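Long-range contact in hydrolase, isochorismatase family (Pseudomonas putida KT2440, PDB 4H17), which probably acts as a hydrolase of the isochorismatase family, although its substrate is not established: residues A[6-18]-A[180-192]. Residues are numbered along the deposited sequence; the frame is centred on the assembly and turned at random.
Sequences TTMFRLTGRDYPP and MAVMADNFACVAP. With SO4 (sulfate ion), chain F.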
ATOM      1  N   THR A   6       6.347  11.026  14.827  1.00 22.69           N
ATOM      2  CA  THR A   6       6.405   9.761  15.553  1.00 23.81           C
ATOM      3  C   THR A   6       5.786   8.732  14.662  1.00 22.76           C
ATOM      4  O   THR A   6       4.795   9.029  14.010  1.00 33.83           O
ATOM      5  CB  THR A   6       5.634   9.815  16.883  1.00 23.80           C
ATOM      6  OG1 THR A   6       6.134  10.903  17.685  1.00 31.78           O
ATOM      7  CG2 THR A   6       5.821   8.575  17.651  1.00 21.93           C
ATOM      8  N   THR A   7       6.308   7.510  14.647  1.00 21.55           N
ATOM      9  CA  THR A   7       5.732   6.487  13.779  1.00 20.61           C
ATOM     10  C   THR A   7       4.465   6.026  14.466  1.00 21.71           C
ATOM     11  O   THR A   7       4.369   6.120  15.693  1.00 18.04           O
ATOM     12  CB  THR A   7       6.655   5.269  13.580  1.00 21.92           C
ATOM     13  OG1 THR A   7       6.971   4.704  14.865  1.00 21.71           O
ATOM     14  CG2 THR A   7       7.954   5.639  12.860  1.00 21.57           C
HETATM   15  N   MSE A   8       3.506   5.558  13.689  1.00 20.03           N
HETATM   16  CA  MSE A   8       2.314   4.899  14.254  1.00 19.91           C
HETATM   17  C   MSE A   8       2.754   3.777  15.174  1.00 20.73           C
HETATM   18  O   MSE A   8       2.177   3.557  16.222  1.00 16.93           O
HETATM   19  CB  MSE A   8       1.395   4.416  13.136  1.00 25.51           C
HETATM   20  CG  MSE A   8       0.039   3.961  13.663  1.00 25.31           C
HETATM   21 SE   MSE A   8      -0.926   5.474  14.537  0.75 30.95          SE
HETATM   22  CE  MSE A   8      -0.170   6.703  13.237  1.00 14.95           C
ATOM     23  N   PHE A   9       3.778   3.022  14.792  1.00 17.91           N
ATOM     24  CA  PHE A   9       4.317   1.985  15.661  1.00 18.27           C
ATOM     25  C   PHE A   9       4.654   2.506  17.067  1.00 20.87           C
ATOM     26  O   PHE A   9       4.217   1.939  18.064  1.00 22.90           O
ATOM     27  CB  PHE A   9       5.583   1.382  15.053  1.00 20.38           C
ATOM     28  CG  PHE A   9       5.351   0.385  13.921  1.00 13.65           C
ATOM     29  CD1 PHE A   9       4.660  -0.803  14.110  1.00 13.49           C
ATOM     30  CD2 PHE A   9       5.912   0.601  12.673  1.00 13.57           C
ATOM     31  CE1 PHE A   9       4.474  -1.696  13.075  1.00 14.74           C
ATOM     32  CE2 PHE A   9       5.783  -0.312  11.640  1.00 15.35           C
ATOM     33  CZ  PHE A   9       5.043  -1.484  11.842  1.00 14.98           C
ATOM     34  N   ARG A  10       5.429   3.576  17.144  1.00 20.02           N
ATOM     35  CA  ARG A  10       5.867   4.068  18.440  1.00 20.19           C
ATOM     36  C   ARG A  10       4.731   4.728  19.198  1.00 19.93           C
ATOM     37  O   ARG A  10       4.631   4.591  20.417  1.00 19.37           O
ATOM     38  CB  ARG A  10       7.072   5.014  18.285  1.00 24.87           C
ATOM     39  CG  ARG A  10       8.291   4.311  17.677  1.00 32.57           C
ATOM     40  CD  ARG A  10       9.337   3.768  18.613  1.00 41.67           C
ATOM     41  NE  ARG A  10      10.322   4.748  19.074  1.00 45.02           N
ATOM     42  CZ  ARG A  10      11.599   4.446  19.346  1.00 49.36           C
ATOM     43  NH1 ARG A  10      12.067   3.217  19.154  1.00 57.09           N
ATOM     44  NH2 ARG A  10      12.432   5.385  19.789  1.00 31.71           N
ATOM     45  N   LEU A  11       3.846   5.400  18.474  1.00 18.48           N
ATOM     46  CA  LEU A  11       2.681   6.046  19.085  1.00 21.14           C
ATOM     47  C   LEU A  11       1.779   5.061  19.796  1.00 20.94           C
ATOM     48  O   LEU A  11       1.246   5.407  20.857  1.00 22.32           O
ATOM     49  CB  LEU A  11       1.885   6.838  18.044  1.00 25.71           C
ATOM     50  CG  LEU A  11       0.736   7.716  18.525  1.00 25.57           C
ATOM     51  CD1 LEU A  11       1.289   8.818  19.397  1.00 24.42           C
ATOM     52  CD2 LEU A  11       0.003   8.296  17.323  1.00 25.87           C
ATOM     53  N   THR A  12       1.609   3.869  19.227  1.00 23.37           N
ATOM     54  CA  THR A  12       0.699   2.830  19.749  1.00 20.94           C
ATOM     55  C   THR A  12       1.390   1.767  20.624  1.00 19.47           C
ATOM     56  O   THR A  12       0.728   0.879  21.210  1.00 21.89           O
ATOM     57  CB  THR A  12      -0.066   2.126  18.605  1.00 20.77           C
ATOM     58  OG1 THR A  12       0.846   1.418  17.743  1.00 19.21           O
ATOM     59  CG2 THR A  12      -0.860   3.137  17.813  1.00 22.41           C
ATOM     60  N   GLY A  13       2.717   1.859  20.688  1.00 21.31           N
ATOM     61  CA  GLY A  13       3.551   0.932  21.418  1.00 26.98           C
ATOM     62  C   GLY A  13       3.650  -0.434  20.766  1.00 26.17           C
ATOM     63  O   GLY A  13       3.917  -1.432  21.455  1.00 21.20           O
ATOM     64  N   ARG A  14       3.489  -0.470  19.440  1.00 24.17           N
ATOM     65  CA  ARG A  14       3.461  -1.718  18.673  1.00 26.49           C
ATOM     66  C   ARG A  14       4.751  -1.925  17.868  1.00 21.21           C
ATOM     67  O   ARG A  14       4.862  -2.867  17.073  1.00 28.46           O
ATOM     68  CB  ARG A  14       2.248  -1.741  17.756  1.00 28.74           C
ATOM     69  CG  ARG A  14       0.916  -1.843  18.514  1.00 24.99           C
ATOM     70  CD  ARG A  14      -0.257  -2.194  17.608  1.00 27.51           C
ATOM     71  NE  ARG A  14      -1.518  -2.275  18.368  1.00 27.25           N
ATOM     72  CZ  ARG A  14      -2.429  -1.299  18.465  1.00 23.79           C
ATOM     73  NH1 ARG A  14      -2.277  -0.128  17.839  1.00 25.96           N
ATOM     74  NH2 ARG A  14      -3.530  -1.496  19.209  1.00 23.70           N
ATOM     75  N   ASP A  15       5.723  -1.045  18.069  1.00 25.63           N
ATOM     76  CA  ASP A  15       7.034  -1.232  17.439  1.00 27.82           C
ATOM     77  C   ASP A  15       7.646  -2.577  17.853  1.00 28.03           C
ATOM     78  O   ASP A  15       7.621  -2.932  19.025  1.00 30.59           O
ATOM     79  CB  ASP A  15       7.980  -0.035  17.712  1.00 28.01           C
ATOM     80  CG  ASP A  15       8.005   0.421  19.165  1.00 36.63           C
ATOM     81  OD1 ASP A  15       6.930   0.681  19.751  1.00 33.43           O
ATOM     82  OD2 ASP A  15       9.118   0.573  19.715  1.00 43.36           O
ATOM     83  N   TYR A  16       8.158  -3.325  16.875  1.00 24.33           N
ATOM     84  CA  TYR A  16       8.853  -4.583  17.115  1.00 21.17           C
ATOM     85  C   TYR A  16      10.291  -4.409  16.624  1.00 21.32           C
ATOM     86  O   TYR A  16      10.563  -3.519  15.845  1.00 20.22           O
ATOM     87  CB  TYR A  16       8.174  -5.784  16.412  1.00 22.46           C
ATOM     88  CG  TYR A  16       7.729  -5.595  14.952  1.00 22.64           C
ATOM     89  CD1 TYR A  16       8.623  -5.765  13.881  1.00 19.76           C
ATOM     90  CD2 TYR A  16       6.394  -5.320  14.629  1.00 21.30           C
ATOM     91  CE1 TYR A  16       8.207  -5.638  12.567  1.00 20.91           C
ATOM     92  CE2 TYR A  16       5.984  -5.194  13.303  1.00 21.98           C
ATOM     93  CZ  TYR A  16       6.890  -5.352  12.269  1.00 19.79           C
ATOM     94  OH  TYR A  16       6.487  -5.246  10.927  1.00 22.02           O
ATOM     95  N   PRO A  17      11.220  -5.241  17.114  1.00 23.74           N
ATOM     96  CA  PRO A  17      12.581  -5.194  16.591  1.00 20.84           C
ATOM     97  C   PRO A  17      12.719  -5.674  15.140  1.00 18.64           C
ATOM     98  O   PRO A  17      11.910  -6.474  14.679  1.00 23.16           O
ATOM     99  CB  PRO A  17      13.356  -6.156  17.492  1.00 21.36           C
ATOM    100  CG  PRO A  17      12.459  -6.476  18.625  1.00 28.91           C
ATOM    101  CD  PRO A  17      11.057  -6.264  18.156  1.00 28.80           C
ATOM    102  N   PRO A  18      13.762  -5.210  14.441  1.00 19.03           N
ATOM    103  CA  PRO A  18      14.011  -5.793  13.130  1.00 15.90           C
ATOM    104  C   PRO A  18      14.319  -7.270  13.205  1.00 16.53           C
ATOM    105  O   PRO A  18      14.803  -7.784  14.221  1.00 18.32           O
ATOM    106  CB  PRO A  18      15.193  -5.006  12.584  1.00 18.26           C
ATOM    107  CG  PRO A  18      15.783  -4.294  13.767  1.00 21.04           C
ATOM    108  CD  PRO A  18      14.642  -4.059  14.697  1.00 18.08           C
HETATM  109  N   MSE A 180       9.405   4.073   1.655  1.00 11.71           N
HETATM  110  CA  MSE A 180      10.163   3.534   2.781  1.00 16.22           C
HETATM  111  C   MSE A 180       9.693   4.226   4.048  1.00 16.74           C
HETATM  112  O   MSE A 180       9.502   3.561   5.066  1.00 13.67           O
HETATM  113  CB  MSE A 180      11.695   3.617   2.663  1.00 14.55           C
HETATM  114  CG  MSE A 180      12.389   2.751   1.586  1.00 13.68           C
HETATM  115 SE   MSE A 180      11.766   0.906   1.579  0.75 15.27          SE
HETATM  116  CE  MSE A 180      10.454   1.022   0.161  1.00 20.51           C
ATOM    117  N   ALA A 181       9.433   5.524   3.986  1.00 13.86           N
ATOM    118  CA  ALA A 181       8.907   6.267   5.136  1.00 13.71           C
ATOM    119  C   ALA A 181       7.512   5.746   5.538  1.00 11.59           C
ATOM    120  O   ALA A 181       7.209   5.586   6.735  1.00 12.88           O
ATOM    121  CB  ALA A 181       8.884   7.769   4.856  1.00 14.07           C
ATOM    122  N   VAL A 182       6.681   5.511   4.528  1.00 11.31           N
ATOM    123  CA  VAL A 182       5.308   4.978   4.689  1.00 14.29           C
ATOM    124  C   VAL A 182       5.332   3.579   5.333  1.00 17.12           C
ATOM    125  O   VAL A 182       4.626   3.304   6.303  1.00 14.58           O
ATOM    126  CB  VAL A 182       4.581   4.976   3.319  1.00 14.59           C
ATOM    127  CG1 VAL A 182       3.379   4.039   3.283  1.00 16.74           C
ATOM    128  CG2 VAL A 182       4.220   6.401   2.917  1.00 13.98           C
HETATM  129  N   MSE A 183       6.182   2.701   4.800  1.00 15.26           N
HETATM  130  CA  MSE A 183       6.398   1.377   5.388  1.00 15.19           C
HETATM  131  C   MSE A 183       6.856   1.460   6.832  1.00 14.05           C
HETATM  132  O   MSE A 183       6.299   0.795   7.684  1.00 14.07           O
HETATM  133  CB  MSE A 183       7.436   0.619   4.535  1.00 13.75           C
HETATM  134  CG  MSE A 183       6.890   0.307   3.129  1.00 11.72           C
HETATM  135 SE   MSE A 183       5.616  -1.135   3.163  0.75 13.83          SE
HETATM  136  CE  MSE A 183       4.017  -0.110   2.866  1.00 16.79           C
ATOM    137  N   ALA A 184       7.865   2.294   7.116  1.00 13.50           N
ATOM    138  CA  ALA A 184       8.414   2.425   8.459  1.00 15.08           C
ATOM    139  C   ALA A 184       7.380   2.982   9.444  1.00 13.62           C
ATOM    140  O   ALA A 184       7.471   2.743  10.655  1.00 18.40           O
ATOM    141  CB  ALA A 184       9.646   3.312   8.441  1.00 15.86           C
ATOM    142  N   ASP A 185       6.427   3.741   8.958  1.00 15.02           N
ATOM    143  CA  ASP A 185       5.419   4.331   9.845  1.00 14.30           C
ATOM    144  C   ASP A 185       4.533   3.259  10.489  1.00 16.98           C
ATOM    145  O   ASP A 185       4.159   3.398  11.659  1.00 19.27           O
ATOM    146  CB  ASP A 185       4.562   5.327   9.047  1.00 18.25           C
ATOM    147  CG  ASP A 185       3.580   6.091   9.905  1.00 16.60           C
ATOM    148  OD1 ASP A 185       3.988   6.484  11.014  1.00 16.62           O
ATOM    149  OD2 ASP A 185       2.457   6.365   9.381  1.00 18.73           O
ATOM    150  N   ASN A 186       4.136   2.244   9.725  1.00 18.50           N
ATOM    151  CA  ASN A 186       3.049   1.369  10.155  1.00 15.69           C
ATOM    152  C   ASN A 186       2.999  -0.054   9.528  1.00 15.55           C
ATOM    153  O   ASN A 186       2.019  -0.784   9.745  1.00 19.23           O
ATOM    154  CB  ASN A 186       1.732   2.079   9.832  1.00 18.32           C
ATOM    155  CG  ASN A 186       0.584   1.655  10.728  1.00 16.72           C
ATOM    156  OD1 ASN A 186       0.778   1.298  11.879  1.00 17.28           O
ATOM    157  ND2 ASN A 186      -0.624   1.740  10.193  1.00 21.77           N
ATOM    158  N   PHE A 187       4.000  -0.420   8.721  1.00 15.63           N
ATOM    159  CA  PHE A 187       3.909  -1.694   8.010  1.00 15.50           C
ATOM    160  C   PHE A 187       5.144  -2.581   8.103  1.00 18.00           C
ATOM    161  O   PHE A 187       5.017  -3.801   7.950  1.00 16.93           O
ATOM    162  CB  PHE A 187       3.507  -1.448   6.584  1.00 12.85           C
ATOM    163  CG  PHE A 187       2.174  -0.761   6.459  1.00 12.58           C
ATOM    164  CD1 PHE A 187       1.020  -1.489   6.601  1.00 14.70           C
ATOM    165  CD2 PHE A 187       2.099   0.604   6.277  1.00 16.05           C
ATOM    166  CE1 PHE A 187      -0.211  -0.864   6.528  1.00 13.25           C
ATOM    167  CE2 PHE A 187       0.865   1.240   6.188  1.00 14.32           C
ATOM    168  CZ  PHE A 187      -0.283   0.484   6.321  1.00 12.86           C
ATOM    169  N   ALA A 188       6.318  -2.024   8.377  1.00 15.35           N
ATOM    170  CA  ALA A 188       7.532  -2.853   8.459  1.00 16.55           C
ATOM    171  C   ALA A 188       8.624  -2.143   9.188  1.00 15.98           C
ATOM    172  O   ALA A 188       8.610  -0.924   9.275  1.00 15.71           O
ATOM    173  CB  ALA A 188       8.037  -3.185   7.061  1.00 13.08           C
ATOM    174  N   CYS A 189       9.564  -2.901   9.740  1.00 15.57           N
ATOM    175  CA  CYS A 189      10.909  -2.361  10.023  1.00 15.08           C
ATOM    176  C   CYS A 189      11.565  -2.163   8.698  1.00 15.50           C
ATOM    177  O   CYS A 189      11.455  -3.022   7.815  1.00 17.44           O
ATOM    178  CB  CYS A 189      11.707  -3.331  10.879  1.00 14.55           C
ATOM    179  SG  CYS A 189      11.152  -3.348  12.595  1.00 20.33           S
ATOM    180  N   VAL A 190      12.252  -1.044   8.524  1.00 13.97           N
ATOM    181  CA  VAL A 190      12.993  -0.809   7.288  1.00 16.86           C
ATOM    182  C   VAL A 190      14.450  -0.769   7.670  1.00 14.75           C
ATOM    183  O   VAL A 190      14.839  -0.034   8.601  1.00 15.25           O
ATOM    184  CB  VAL A 190      12.519   0.486   6.602  1.00 14.19           C
ATOM    185  CG1 VAL A 190      13.323   0.800   5.359  1.00 16.23           C
ATOM    186  CG2 VAL A 190      11.017   0.398   6.251  1.00 15.31           C
ATOM    187  N   ALA A 191      15.271  -1.545   6.950  1.00 14.99           N
ATOM    188  CA  ALA A 191      16.684  -1.736   7.317  1.00 14.49           C
ATOM    189  C   ALA A 191      17.535  -1.925   6.073  1.00 15.87           C
ATOM    190  O   ALA A 191      17.025  -2.391   5.058  1.00 16.97           O
ATOM    191  CB  ALA A 191      16.826  -2.927   8.217  1.00 16.28           C
ATOM    192  N   PRO A 192      18.837  -1.536   6.130  1.00 15.91           N
ATOM    193  CA  PRO A 192      19.741  -1.814   5.025  1.00 17.74           C
ATOM    194  C   PRO A 192      20.306  -3.242   5.105  1.00 17.88           C
ATOM    195  O   PRO A 192      20.373  -3.868   6.170  1.00 16.25           O
ATOM    196  CB  PRO A 192      20.835  -0.781   5.195  1.00 19.58           C
ATOM    197  CG  PRO A 192      20.885  -0.521   6.659  1.00 21.23           C
ATOM    198  CD  PRO A 192      19.503  -0.767   7.205  1.00 20.01           C
TER
HETATM  199  S   SO4 F 204      -4.743   2.043  19.453  1.00 26.32           S
HETATM  200  O1  SO4 F 204      -4.969   1.033  20.510  1.00 41.62           O
HETATM  201  O2  SO4 F 204      -6.031   2.791  19.207  1.00 30.86           O
HETATM  202  O3  SO4 F 204      -3.656   2.984  19.788  1.00 32.42           O
HETATM  203  O4  SO4 F 204      -4.381   1.315  18.209  1.00 40.35           O
HETATM  204  O   HOH W   1       1.206   0.443  14.753  1.00 32.77           O
HETATM  205  O   HOH W   2       3.892  -5.921  10.263  1.00 32.40           O
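D185 takes the first turn of helix 8-12 with two acceptors. M8 N donates to D185 OD1 at 2.9 Å, arriving from above the carboxylate plane, 47° out of it. F9 N donates to D185 O at 3.2 Å. The carboxylate gets there because CG stands anti to the backbone N (chi1 -174°). The F9 ring lies against the C-terminal end of helix 172-186 and the turn that follows: N186 CA sits over one face, 4.0 Å from the ring centroid, while A184 O and A188 N lie at its edge, the former 3.3 Å from F9 CD2. Without the F9 ring, an alanine here is likely to leave N186 CA and the A184-A188 turn without their cover and helix 8-12 freer to shift against them. N186 runs alongside M8, pointing the same way, and its OD1 also accepts from a water shared with T12 OG1. Farther along, C189 SG approaches the Y16 ring obliquely (3.7 Å to CD1), and P18 packs on the same sulfur; Y16 OH is hydrogen-bonded to C151 N.

In the second shell, T7 caps helix 8-12 through OG1, which accepts from R10 N at 3.0 Å, and a Schellman motif with G13 at positive phi closes it. From the second subunit, R161 forms a salt bridge with D185 OD1, H134 NE2 hydrogen-bonds D185 OD2, and S135 OG hydrogen-bonds N186 ND2. The N-terminal segment thus covers the end of helix 172-186 and the turn into strand 189-191, outermost in the chain's Rossmann-like parallel sheet, at the dimer interface.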